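Local structure of GDSL-like protein (Roseburia intestinalis L1-82, 6HH9) at residues V143-G148 / V167-T172; G45-K50 / T188-H193; R26-E31 / K65-A70. The protein probably hydrolyses acetyl esters on plant cell-wall polysaccharides such as xylan, as a GDSL-like esterase of the SGNH hydrolase clan. All coordinates share one frame; numbering follows the deposited sequence.

All three contacts lie in the alpha/beta domain built round the mixed sheet of strands 11-13, 166-168, 136-141, 102-106, 33-39 and 72-76. Contacts 1 and 2 are neighbours, their centres about 15 Å apart. They meet where Tyr145 N approaches Asp191 O at 2.8 Å, probably as a hydrogen bond, and both lie beside bound mannose units. The centre of contact 3 lies about 31 to 32 Å from theirs, where the chain enters strands 33-39 and 72-76. Along the sequence, contact 1 is nested inside the loop that contact 2 closes, whereas contacts 2 and 3 interleave. The loops beside the mannoses thus gather at one end of the domain, with helix-to-strand connections at the other.

Contact 1: V143-G148 / V167-T172; sequences VFYNNG and VSMQST. With BMA (beta-D-mannopyranose), chain E.
Val143 and Gln170 meet almost at right angles, the branched valine set across the long aliphatic stem of the glutamine. The touching methyl is Val143 CG2, 3.6 Å from Gln170 CG. The other branch, CG1, turns to Met169 and lies 3.9 Å from its CB. Met169 CB also takes the phenol end of Tyr145, with Tyr145 OH 3.8 Å away, so it is approached by a methyl and a hydroxyl together. The Tyr145 ring in turn carries the carbonyl oxygen Val143 O over one face, near the rim.

With CG anti to the backbone N (chi1 -169°) and the next torsion extended, Gln170 reaches past Val143 and brings its amide to Gly148. Gln170 NE2 donates to Gly148 O at 2.8 Å, a bent bond (141° at the hydrogen) that leaves the amide plane by 25°. The root of the glutamine is steadied by an ST turn, in which Gln170 N donates to Ser168 OG, itself bonded to Gln152. On the far side of the 143-148 loop, Phe144 CZ lies 3.7 Å from C5 of the mannose of chain E.

The contact joins the loop after strand 136-141 to the end of its parallel neighbour 166-168. Tyr174 and Ile173 of helix 173-178 pack on Val143 and Tyr145, and Val205 of helix 196-214 on Met169.

Contact 2: G45-K50 / T188-H193; sequences GSLSSK and TPDDLH. With BMA (beta-D-mannopyranose), chain B; BMA (beta-D-mannopyranose), chain C; BMA (beta-D-mannopyranose), chain D.
Leu47 lies against His193 in what is probably the active site of this SGNH-type esterase: Asp190 and His193 stand in the Asp-x-x-His spacing of the family and, with Ser41, match a Ser-His-Asp triad. The tight part is the wedge of 46-47 beside the histidine. Leu47 CD2 presses on His193 CB at 3.6 Å, and Ser46 CB comes equally near to His193 CD2, both obliquely to the ring. The backbones of Leu47 and Pro194 are also hydrogen-bonded, and the peptide before Leu47 is cis.

Toward solvent the packing thins. The same methyl, Leu47 CD2, is 4.1 Å from CG of the exposed Pro189. On the sugar side the other branch, Leu47 CD1, touches C6 of the mannose of chain D at 3.5 Å, and Ser46 OG also meets this sugar.

His193 NE2 is 2.9 Å from O2 of the chain B mannose, a hydrogen bond in which either may donate, and has weak ones with O4 of the chain C mannose and with Ser41 OG; one nitrogen cannot fully satisfy all three at once. A leucine in place of His193 would probably leave the Asp190 carboxylate without its ring N-H partner and the mannose hydroxyls without the nitrogen they meet.

With CG between its backbone N and carbonyl carbon (chi1 61°), Asp190 turns its carboxylate to the backbone that follows, and both oxygens are used. OD1 accepts from the backbone N of Leu192 and of His193, the first from above the carboxylate plane; OD2, met on its syn side, receives His193 ND1 at 2.6 Å.

Contact 3: R26-E31 / K65-A70; sequences RAKAGE and KTFPQA
A Schellman motif at Gly30 ends helix 18-28, and the glycine is set against the type I turn Phe67-Ala70 that follows helix 55-66, with Gly30 CA 4.3 Å from Ala70 CA. The positive phi of Gly30 (77°) lets the chain leave the helix here while Gly30 N bonds back to Ala27 O and Glu31 N to Arg26 O.

Ala27 is the hub of the apolar part. Its methyl sits over one face of the Phe67 ring in a CH-pi contact, CB 4.0 Å from the ring centroid and 25° off the normal, displaced toward the CG side. Thr66 CG2 lies over the opposite face, so the ring is held between two methyl groups. Lys28 CG comes instead to the ring edge, 3.8 Å from Phe67 CE1, while the charged end of that lysine pairs with Asp25.

Gln69 lies along the last helical turn. Its CG, placed between the backbone N and carbonyl carbon (chi1 64°), comes within 3.3 Å of Ala27 O, and the chain then bends to lay NE2 3.4 Å from Lys28 CA. Ala70 CB lies 3.4 Å from Glu31 O and also packs on Ala27.

Away from this face, Arg26 and Glu31 form a salt bridge, NE donating to OE1 at 2.7 Å in the guanidinium plane, and Arg26 NH1 makes a second one with Asp101.

Both connections run on into adjacent parallel strands of the sheet: Leu33 of strand 33-39 touches Ala27, and Phe72 of strand 72-76 packs on both Ala27 and Phe67.

Contact 1: V143-G148 / V167-T172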
loop_
_atom_site.group_PDB
_atom_site.type_symbol
_atom_site.label_atom_id
_atom_site.label_comp_id
_atom_site.label_asym_id
_atom_site.label_seq_id
_atom_site.Cartn_x
_atom_site.Cartn_y
_atom_site.Cartn_z
ATOM N N VAL A 143 -10.828 9.472 -0.990
ATOM C CA VAL A 143 -11.809 9.764 0.033
ATOM C C VAL A 143 -12.946 8.739 -0.060
ATOM O O VAL A 143 -13.270 8.258 -1.153
ATOM C CB VAL A 143 -12.321 11.210 -0.115
ATOM C CG1 VAL A 143 -12.990 11.453 -1.459
ATOM C CG2 VAL A 143 -13.241 11.589 1.027
ATOM N N PHE A 144 -13.522 8.421 1.103
ATOM C CA PHE A 144 -14.759 7.652 1.224
ATOM C C PHE A 144 -15.947 8.569 0.902
ATOM O O PHE A 144 -16.161 9.554 1.596
ATOM C CB PHE A 144 -14.910 7.105 2.647
ATOM C CG PHE A 144 -14.131 5.852 2.935
ATOM C CD1 PHE A 144 -14.674 4.606 2.674
ATOM C CD2 PHE A 144 -12.858 5.924 3.477
ATOM C CE1 PHE A 144 -13.950 3.455 2.930
ATOM C CE2 PHE A 144 -12.135 4.774 3.746
ATOM C CZ PHE A 144 -12.682 3.544 3.473
ATOM N N TYR A 145 -16.723 8.230 -0.131
ATOM C CA TYR A 145 -17.802 9.103 -0.634
ATOM C C TYR A 145 -19.099 8.924 0.185
ATOM O O TYR A 145 -20.035 9.741 0.057
ATOM C CB TYR A 145 -17.985 8.839 -2.127
ATOM C CG TYR A 145 -16.823 9.328 -2.950
ATOM C CD1 TYR A 145 -16.562 10.682 -3.048
ATOM C CD2 TYR A 145 -15.966 8.453 -3.596
ATOM C CE1 TYR A 145 -15.489 11.168 -3.773
ATOM C CE2 TYR A 145 -14.894 8.920 -4.339
ATOM C CZ TYR A 145 -14.652 10.283 -4.421
ATOM O OH TYR A 145 -13.589 10.781 -5.112
ATOM N N ASN A 146 -19.160 7.875 1.026
ATOM C CA ASN A 146 -20.286 7.664 1.957
ATOM C C ASN A 146 -20.274 8.717 3.069
ATOM O O ASN A 146 -21.330 9.183 3.443
ATOM C CB ASN A 146 -20.336 6.249 2.549
ATOM C CG ASN A 146 -19.037 5.774 3.166
ATOM O OD1 ASN A 146 -18.021 5.688 2.491
ATOM N ND2 ASN A 146 -19.062 5.432 4.442
ATOM N N ASN A 147 -19.088 9.085 3.581
ATOM C CA ASN A 147 -18.978 9.932 4.785
ATOM C C ASN A 147 -17.924 11.062 4.650
ATOM O O ASN A 147 -17.838 11.908 5.519
ATOM C CB ASN A 147 -18.741 9.064 6.024
ATOM C CG ASN A 147 -17.472 8.242 5.974
ATOM O OD1 ASN A 147 -16.638 8.428 5.093
ATOM N ND2 ASN A 147 -17.290 7.363 6.946
ATOM N N GLY A 148 -17.137 11.096 3.567
ATOM C CA GLY A 148 -16.097 12.104 3.348
ATOM C C GLY A 148 -14.798 11.829 4.094
ATOM O O GLY A 148 -13.941 12.730 4.198
ATOM N N VAL A 167 -2.069 15.695 -3.594
ATOM C CA VAL A 167 -3.372 16.073 -4.057
ATOM C C VAL A 167 -4.405 15.181 -3.359
ATOM O O VAL A 167 -4.106 14.041 -2.976
ATOM C CB VAL A 167 -3.477 16.035 -5.598
ATOM C CG1 VAL A 167 -2.402 16.898 -6.254
ATOM C CG2 VAL A 167 -3.441 14.625 -6.159
ATOM N N SER A 168 -5.621 15.731 -3.205
ATOM C CA SER A 168 -6.716 15.134 -2.451
ATOM C C SER A 168 -8.030 15.220 -3.232
ATOM O O SER A 168 -8.379 16.257 -3.794
ATOM C CB SER A 168 -6.839 15.807 -1.119
ATOM O OG SER A 168 -7.985 15.345 -0.434
ATOM N N MET A 169 -8.762 14.107 -3.233
ATOM C CA MET A 169 -10.106 14.048 -3.738
ATOM C C MET A 169 -11.086 14.463 -2.638
ATOM O O MET A 169 -12.265 14.726 -2.917
ATOM C CB MET A 169 -10.450 12.636 -4.219
ATOM C CG MET A 169 -9.459 12.095 -5.243
ATOM S SD MET A 169 -9.093 13.218 -6.601
ATOM C CE MET A 169 -7.313 13.164 -6.422
ATOM N N GLN A 170 -10.609 14.489 -1.391
ATOM C CA GLN A 170 -11.444 14.827 -0.258
ATOM C C GLN A 170 -11.841 16.308 -0.325
ATOM O O GLN A 170 -12.862 16.698 0.240
ATOM C CB GLN A 170 -10.726 14.518 1.057
ATOM C CG GLN A 170 -11.623 14.600 2.289
ATOM C CD GLN A 170 -10.849 14.406 3.569
ATOM O OE1 GLN A 170 -9.912 15.145 3.863
ATOM N NE2 GLN A 170 -11.251 13.416 4.357
ATOM N N SER A 171 -11.035 17.136 -1.000
ATOM C CA SER A 171 -11.279 18.576 -1.040
ATOM C C SER A 171 -11.608 19.043 -2.465
ATOM O O SER A 171 -11.607 20.258 -2.754
ATOM C CB SER A 171 -10.115 19.324 -0.461
ATOM O OG SER A 171 -8.950 19.116 -1.238
ATOM N N THR A 172 -11.940 18.085 -3.341
ATOM C CA THR A 172 -12.286 18.383 -4.707
ATOM C C THR A 172 -13.560 17.639 -5.114
ATOM O O THR A 172 -14.548 18.276 -5.484
ATOM C CB THR A 172 -11.138 18.033 -5.653
ATOM O OG1 THR A 172 -10.780 16.687 -5.350
ATOM C CG2 THR A 172 -9.954 18.956 -5.494
HETATM C C1 BMA E . -13.185 -1.738 2.991
HETATM C C2 BMA E . -14.078 -2.044 4.185
HETATM C C3 BMA E . -14.334 -0.849 5.110
HETATM C C4 BMA E . -13.017 -0.181 5.495
HETATM C C5 BMA E . -12.094 -0.025 4.273
HETATM C C6 BMA E . -10.688 0.336 4.762
HETATM O O2 BMA E . -13.437 -3.071 4.937
HETATM O O3 BMA E . -14.995 -1.316 6.306
HETATM O O4 BMA E . -13.208 1.096 6.165
HETATM O O5 BMA E . -11.956 -1.183 3.439
HETATM O O6 BMA E . -9.903 -0.845 4.832
#

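Contact 2: G45-K50 / T188-H193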
loop_
_atom_site.group_PDB
_atom_site.type_symbol
_atom_site.label_atom_id
_atom_site.label_comp_id
_atom_site.label_asym_id
_atom_site.label_seq_id
_atom_site.Cartn_x
_atom_site.Cartn_y
_atom_site.Cartn_z
ATOM N N GLY A 45 -6.793 -0.631 -9.886
ATOM C CA GLY A 45 -7.722 -0.272 -11.013
ATOM C C GLY A 45 -9.217 -0.525 -10.759
ATOM O O GLY A 45 -10.069 -0.175 -11.602
ATOM N N SER A 46 -9.560 -1.145 -9.623
ATOM C CA SER A 46 -10.933 -1.223 -9.151
ATOM C C SER A 46 -11.521 0.184 -9.082
ATOM O O SER A 46 -10.955 1.045 -8.414
ATOM C CB SER A 46 -10.979 -1.904 -7.814
ATOM O OG SER A 46 -10.860 -3.312 -7.962
ATOM N N LEU A 47 -12.657 0.434 -9.746
ATOM C CA LEU A 47 -13.504 -0.574 -10.365
ATOM C C LEU A 47 -13.704 -0.217 -11.847
ATOM O O LEU A 47 -14.824 -0.220 -12.362
ATOM C CB LEU A 47 -14.830 -0.591 -9.596
ATOM C CG LEU A 47 -15.308 -1.923 -9.017
ATOM C CD1 LEU A 47 -14.208 -2.968 -8.895
ATOM C CD2 LEU A 47 -15.974 -1.703 -7.663
ATOM N N SER A 48 -12.598 0.086 -12.530
ATOM C CA SER A 48 -12.642 0.451 -13.938
ATOM C C SER A 48 -13.052 -0.776 -14.760
ATOM O O SER A 48 -12.881 -1.903 -14.329
ATOM C CB SER A 48 -11.316 1.032 -14.395
ATOM O OG SER A 48 -10.291 0.054 -14.342
ATOM N N SER A 49 -13.613 -0.526 -15.942
ATOM C CA SER A 49 -14.115 -1.574 -16.840
ATOM C C SER A 49 -12.951 -2.247 -17.571
ATOM O O SER A 49 -13.074 -3.384 -17.988
ATOM C CB SER A 49 -15.136 -1.020 -17.823
ATOM O OG SER A 49 -14.611 0.095 -18.538
ATOM N N LYS A 50 -11.852 -1.506 -17.750
ATOM C CA LYS A 50 -10.605 -1.997 -18.345
ATOM C C LYS A 50 -9.422 -1.407 -17.583
ATOM O O LYS A 50 -9.494 -0.283 -17.087
ATOM C CB LYS A 50 -10.466 -1.579 -19.814
ATOM C CG LYS A 50 -11.758 -1.463 -20.605
ATOM C CD LYS A 50 -11.530 -1.153 -22.071
ATOM C CE LYS A 50 -12.768 -0.584 -22.735
ATOM N NZ LYS A 50 -12.884 -1.023 -24.146
ATOM N N THR A 188 -19.118 6.257 -8.495
ATOM C CA THR A 188 -18.708 5.060 -7.715
ATOM C C THR A 188 -19.900 4.166 -7.375
ATOM O O THR A 188 -20.878 4.622 -6.774
ATOM C CB THR A 188 -17.984 5.449 -6.422
ATOM O OG1 THR A 188 -17.830 4.240 -5.684
ATOM C CG2 THR A 188 -18.722 6.492 -5.607
ATOM N N PRO A 189 -19.856 2.861 -7.728
ATOM C CA PRO A 189 -20.929 1.933 -7.368
ATOM C C PRO A 189 -21.089 1.608 -5.870
ATOM O O PRO A 189 -22.193 1.218 -5.473
ATOM C CB PRO A 189 -20.594 0.640 -8.135
ATOM C CG PRO A 189 -19.125 0.744 -8.472
ATOM C CD PRO A 189 -18.837 2.227 -8.576
ATOM N N ASP A 190 -20.022 1.784 -5.073
ATOM C CA ASP A 190 -19.965 1.321 -3.674
ATOM C C ASP A 190 -19.386 2.388 -2.726
ATOM O O ASP A 190 -19.118 2.084 -1.565
ATOM C CB ASP A 190 -19.098 0.070 -3.587
ATOM C CG ASP A 190 -17.675 0.360 -4.034
ATOM O OD1 ASP A 190 -17.417 1.536 -4.397
ATOM O OD2 ASP A 190 -16.840 -0.570 -4.013
ATOM N N ASP A 191 -19.156 3.609 -3.230
ATOM C CA ASP A 191 -18.814 4.810 -2.437
ATOM C C ASP A 191 -17.337 4.828 -2.017
ATOM O O ASP A 191 -16.947 5.666 -1.188
ATOM C CB ASP A 191 -19.704 4.968 -1.200
ATOM C CG ASP A 191 -21.119 5.400 -1.524
ATOM O OD1 ASP A 191 -21.293 6.230 -2.451
ATOM O OD2 ASP A 191 -22.034 4.893 -0.855
ATOM N N LEU A 192 -16.528 3.938 -2.600
ATOM C CA LEU A 192 -15.086 3.855 -2.306
ATOM C C LEU A 192 -14.307 3.732 -3.621
ATOM O O LEU A 192 -13.426 4.538 -3.903
ATOM C CB LEU A 192 -14.860 2.667 -1.361
ATOM C CG LEU A 192 -13.418 2.219 -1.113
ATOM C CD1 LEU A 192 -12.515 3.372 -0.704
ATOM C CD2 LEU A 192 -13.377 1.144 -0.041
ATOM N N HIS A 193 -14.669 2.725 -4.423
ATOM C CA HIS A 193 -14.032 2.420 -5.694
ATOM C C HIS A 193 -14.663 3.256 -6.792
ATOM O O HIS A 193 -15.861 3.141 -7.037
ATOM C CB HIS A 193 -14.164 0.933 -6.029
ATOM C CG HIS A 193 -13.562 0.086 -4.974
ATOM N ND1 HIS A 193 -14.251 -0.244 -3.830
ATOM C CD2 HIS A 193 -12.316 -0.409 -4.838
ATOM C CE1 HIS A 193 -13.468 -0.953 -3.047
ATOM N NE2 HIS A 193 -12.267 -1.062 -3.641
HETATM C C1 BMA B . -11.764 -3.897 -1.604
HETATM C C2 BMA B . -10.755 -3.031 -0.813
HETATM C C3 BMA B . -11.078 -3.019 0.675
HETATM C C4 BMA B . -12.571 -2.730 0.894
HETATM C C5 BMA B . -13.475 -3.590 -0.021
HETATM C C6 BMA B . -14.958 -3.234 0.088
HETATM O O2 BMA B . -10.673 -1.665 -1.278
HETATM O O3 BMA B . -10.232 -2.036 1.291
HETATM O O4 BMA B . -12.952 -2.962 2.265
HETATM O O5 BMA B . -13.121 -3.492 -1.402
HETATM O O6 BMA B . -15.249 -2.177 -0.818
HETATM C C1 BMA C . -12.264 -6.196 -6.336
HETATM C C2 BMA C . -13.492 -5.787 -5.523
HETATM C C3 BMA C . -13.123 -4.616 -4.606
HETATM C C4 BMA C . -11.960 -5.028 -3.704
HETATM C C5 BMA C . -10.820 -5.565 -4.558
HETATM C C6 BMA C . -9.647 -6.071 -3.730
HETATM O O2 BMA C . -13.933 -6.906 -4.744
HETATM O O3 BMA C . -14.258 -4.133 -3.856
HETATM O O4 BMA C . -11.445 -3.891 -3.005
HETATM O O5 BMA C . -11.258 -6.628 -5.418
HETATM O O6 BMA C . -8.533 -6.147 -4.621
HETATM C C1 BMA D . -11.260 -9.284 -10.563
HETATM C C2 BMA D . -10.526 -9.660 -9.278
HETATM C C3 BMA D . -11.272 -9.115 -8.055
HETATM C C4 BMA D . -11.577 -7.611 -8.184
HETATM C C5 BMA D . -12.139 -7.286 -9.566
HETATM C C6 BMA D . -12.262 -5.778 -9.735
HETATM O O1 BMA D . -10.555 -9.813 -11.696
HETATM O O2 BMA D . -9.180 -9.147 -9.294
HETATM O O3 BMA D . -10.500 -9.429 -6.885
HETATM O O4 BMA D . -12.607 -7.235 -7.258
HETATM O O5 BMA D . -11.347 -7.854 -10.630
HETATM O O6 BMA D . -12.925 -5.560 -10.979
#

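Contact 3: R26-E31 / K65-A70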
loop_
_atom_site.group_PDB
_atom_site.type_symbol
_atom_site.label_atom_id
_atom_site.label_comp_id
_atom_site.label_asym_id
_atom_site.label_seq_id
_atom_site.Cartn_x
_atom_site.Cartn_y
_atom_site.Cartn_z
ATOM N N ARG A 26 14.137 15.692 -17.874
ATOM C CA ARG A 26 14.646 14.455 -18.455
ATOM C C ARG A 26 13.725 14.032 -19.607
ATOM O O ARG A 26 14.199 13.638 -20.678
ATOM C CB ARG A 26 14.753 13.354 -17.400
ATOM C CG ARG A 26 15.827 13.612 -16.346
ATOM C CD ARG A 26 15.961 12.513 -15.294
ATOM N NE ARG A 26 16.152 11.205 -15.901
ATOM C CZ ARG A 26 15.849 10.041 -15.334
ATOM N NH1 ARG A 26 15.222 10.012 -14.168
ATOM N NH2 ARG A 26 16.183 8.905 -15.936
ATOM N N ALA A 27 12.409 14.147 -19.402
ATOM C CA ALA A 27 11.456 13.751 -20.431
ATOM C C ALA A 27 11.671 14.613 -21.684
ATOM O O ALA A 27 11.738 14.094 -22.783
ATOM C CB ALA A 27 10.039 13.846 -19.918
ATOM N N LYS A 28 11.815 15.924 -21.497
ATOM C CA LYS A 28 12.079 16.851 -22.594
ATOM C C LYS A 28 13.380 16.462 -23.318
ATOM O O LYS A 28 13.492 16.669 -24.498
ATOM C CB LYS A 28 12.130 18.305 -22.099
ATOM C CG LYS A 28 10.784 18.903 -21.691
ATOM C CD LYS A 28 10.626 20.394 -21.958
ATOM C CE LYS A 28 11.524 21.272 -21.109
ATOM N NZ LYS A 28 11.043 21.359 -19.710
ATOM N N ALA A 29 14.346 15.882 -22.600
ATOM C CA ALA A 29 15.640 15.476 -23.165
ATOM C C ALA A 29 15.564 14.088 -23.830
ATOM O O ALA A 29 16.584 13.543 -24.221
ATOM C CB ALA A 29 16.685 15.510 -22.070
ATOM N N GLY A 30 14.360 13.504 -23.908
ATOM C CA GLY A 30 14.102 12.226 -24.590
ATOM C C GLY A 30 14.542 10.994 -23.804
ATOM O O GLY A 30 14.662 9.911 -24.375
ATOM N N GLU A 31 14.771 11.135 -22.494
ATOM C CA GLU A 31 15.186 9.997 -21.659
ATOM C C GLU A 31 13.984 9.103 -21.329
ATOM O O GLU A 31 12.858 9.579 -21.165
ATOM C CB GLU A 31 15.833 10.475 -20.367
ATOM C CG GLU A 31 17.208 11.072 -20.580
ATOM C CD GLU A 31 17.951 11.351 -19.293
ATOM O OE1 GLU A 31 17.481 10.884 -18.235
ATOM O OE2 GLU A 31 19.006 12.011 -19.353
ATOM N N LYS A 65 1.516 11.875 -23.520
ATOM C CA LYS A 65 0.958 12.861 -24.439
ATOM C C LYS A 65 1.707 14.193 -24.286
ATOM O O LYS A 65 1.929 14.901 -25.277
ATOM C CB LYS A 65 -0.546 13.034 -24.197
ATOM C CG LYS A 65 -1.329 13.544 -25.401
ATOM C CD LYS A 65 -2.470 14.496 -25.059
ATOM C CE LYS A 65 -2.904 15.361 -26.228
ATOM N NZ LYS A 65 -3.180 14.562 -27.450
ATOM N N THR A 66 2.096 14.523 -23.049
ATOM C CA THR A 66 2.703 15.821 -22.731
ATOM C C THR A 66 4.186 15.825 -23.144
ATOM O O THR A 66 4.767 16.887 -23.384
ATOM C CB THR A 66 2.543 16.167 -21.242
ATOM O OG1 THR A 66 1.195 15.958 -20.824
ATOM C CG2 THR A 66 2.922 17.597 -20.927
ATOM N N PHE A 67 4.783 14.628 -23.206
ATOM C CA PHE A 67 6.191 14.438 -23.485
ATOM C C PHE A 67 6.364 13.344 -24.535
ATOM O O PHE A 67 6.948 12.301 -24.255
ATOM C CB PHE A 67 6.936 14.103 -22.193
ATOM C CG PHE A 67 6.884 15.180 -21.137
ATOM C CD1 PHE A 67 7.586 16.368 -21.300
ATOM C CD2 PHE A 67 6.146 14.999 -19.976
ATOM C CE1 PHE A 67 7.548 17.352 -20.322
ATOM C CE2 PHE A 67 6.100 15.988 -19.006
ATOM C CZ PHE A 67 6.803 17.159 -19.179
ATOM N N PRO A 68 5.907 13.574 -25.794
ATOM C CA PRO A 68 5.967 12.554 -26.849
ATOM C C PRO A 68 7.385 12.079 -27.203
ATOM O O PRO A 68 7.569 10.946 -27.678
ATOM C CB PRO A 68 5.324 13.229 -28.070
ATOM C CG PRO A 68 5.401 14.722 -27.780
ATOM C CD PRO A 68 5.327 14.848 -26.270
ATOM N N GLN A 69 8.373 12.944 -26.954
ATOM C CA GLN A 69 9.795 12.677 -27.248
ATOM C C GLN A 69 10.377 11.587 -26.320
ATOM O O GLN A 69 11.381 10.969 -26.672
ATOM C CB GLN A 69 10.588 13.991 -27.189
ATOM C CG GLN A 69 10.620 14.668 -25.817
ATOM C CD GLN A 69 9.625 15.793 -25.618
ATOM O OE1 GLN A 69 8.415 15.587 -25.593
ATOM N NE2 GLN A 69 10.127 17.004 -25.432
ATOM N N ALA A 70 9.739 11.324 -25.168
ATOM C CA ALA A 70 10.232 10.328 -24.191
ATOM C C ALA A 70 9.414 9.038 -24.264
ATOM O O ALA A 70 8.248 9.071 -24.597
ATOM C CB ALA A 70 10.179 10.895 -22.795
#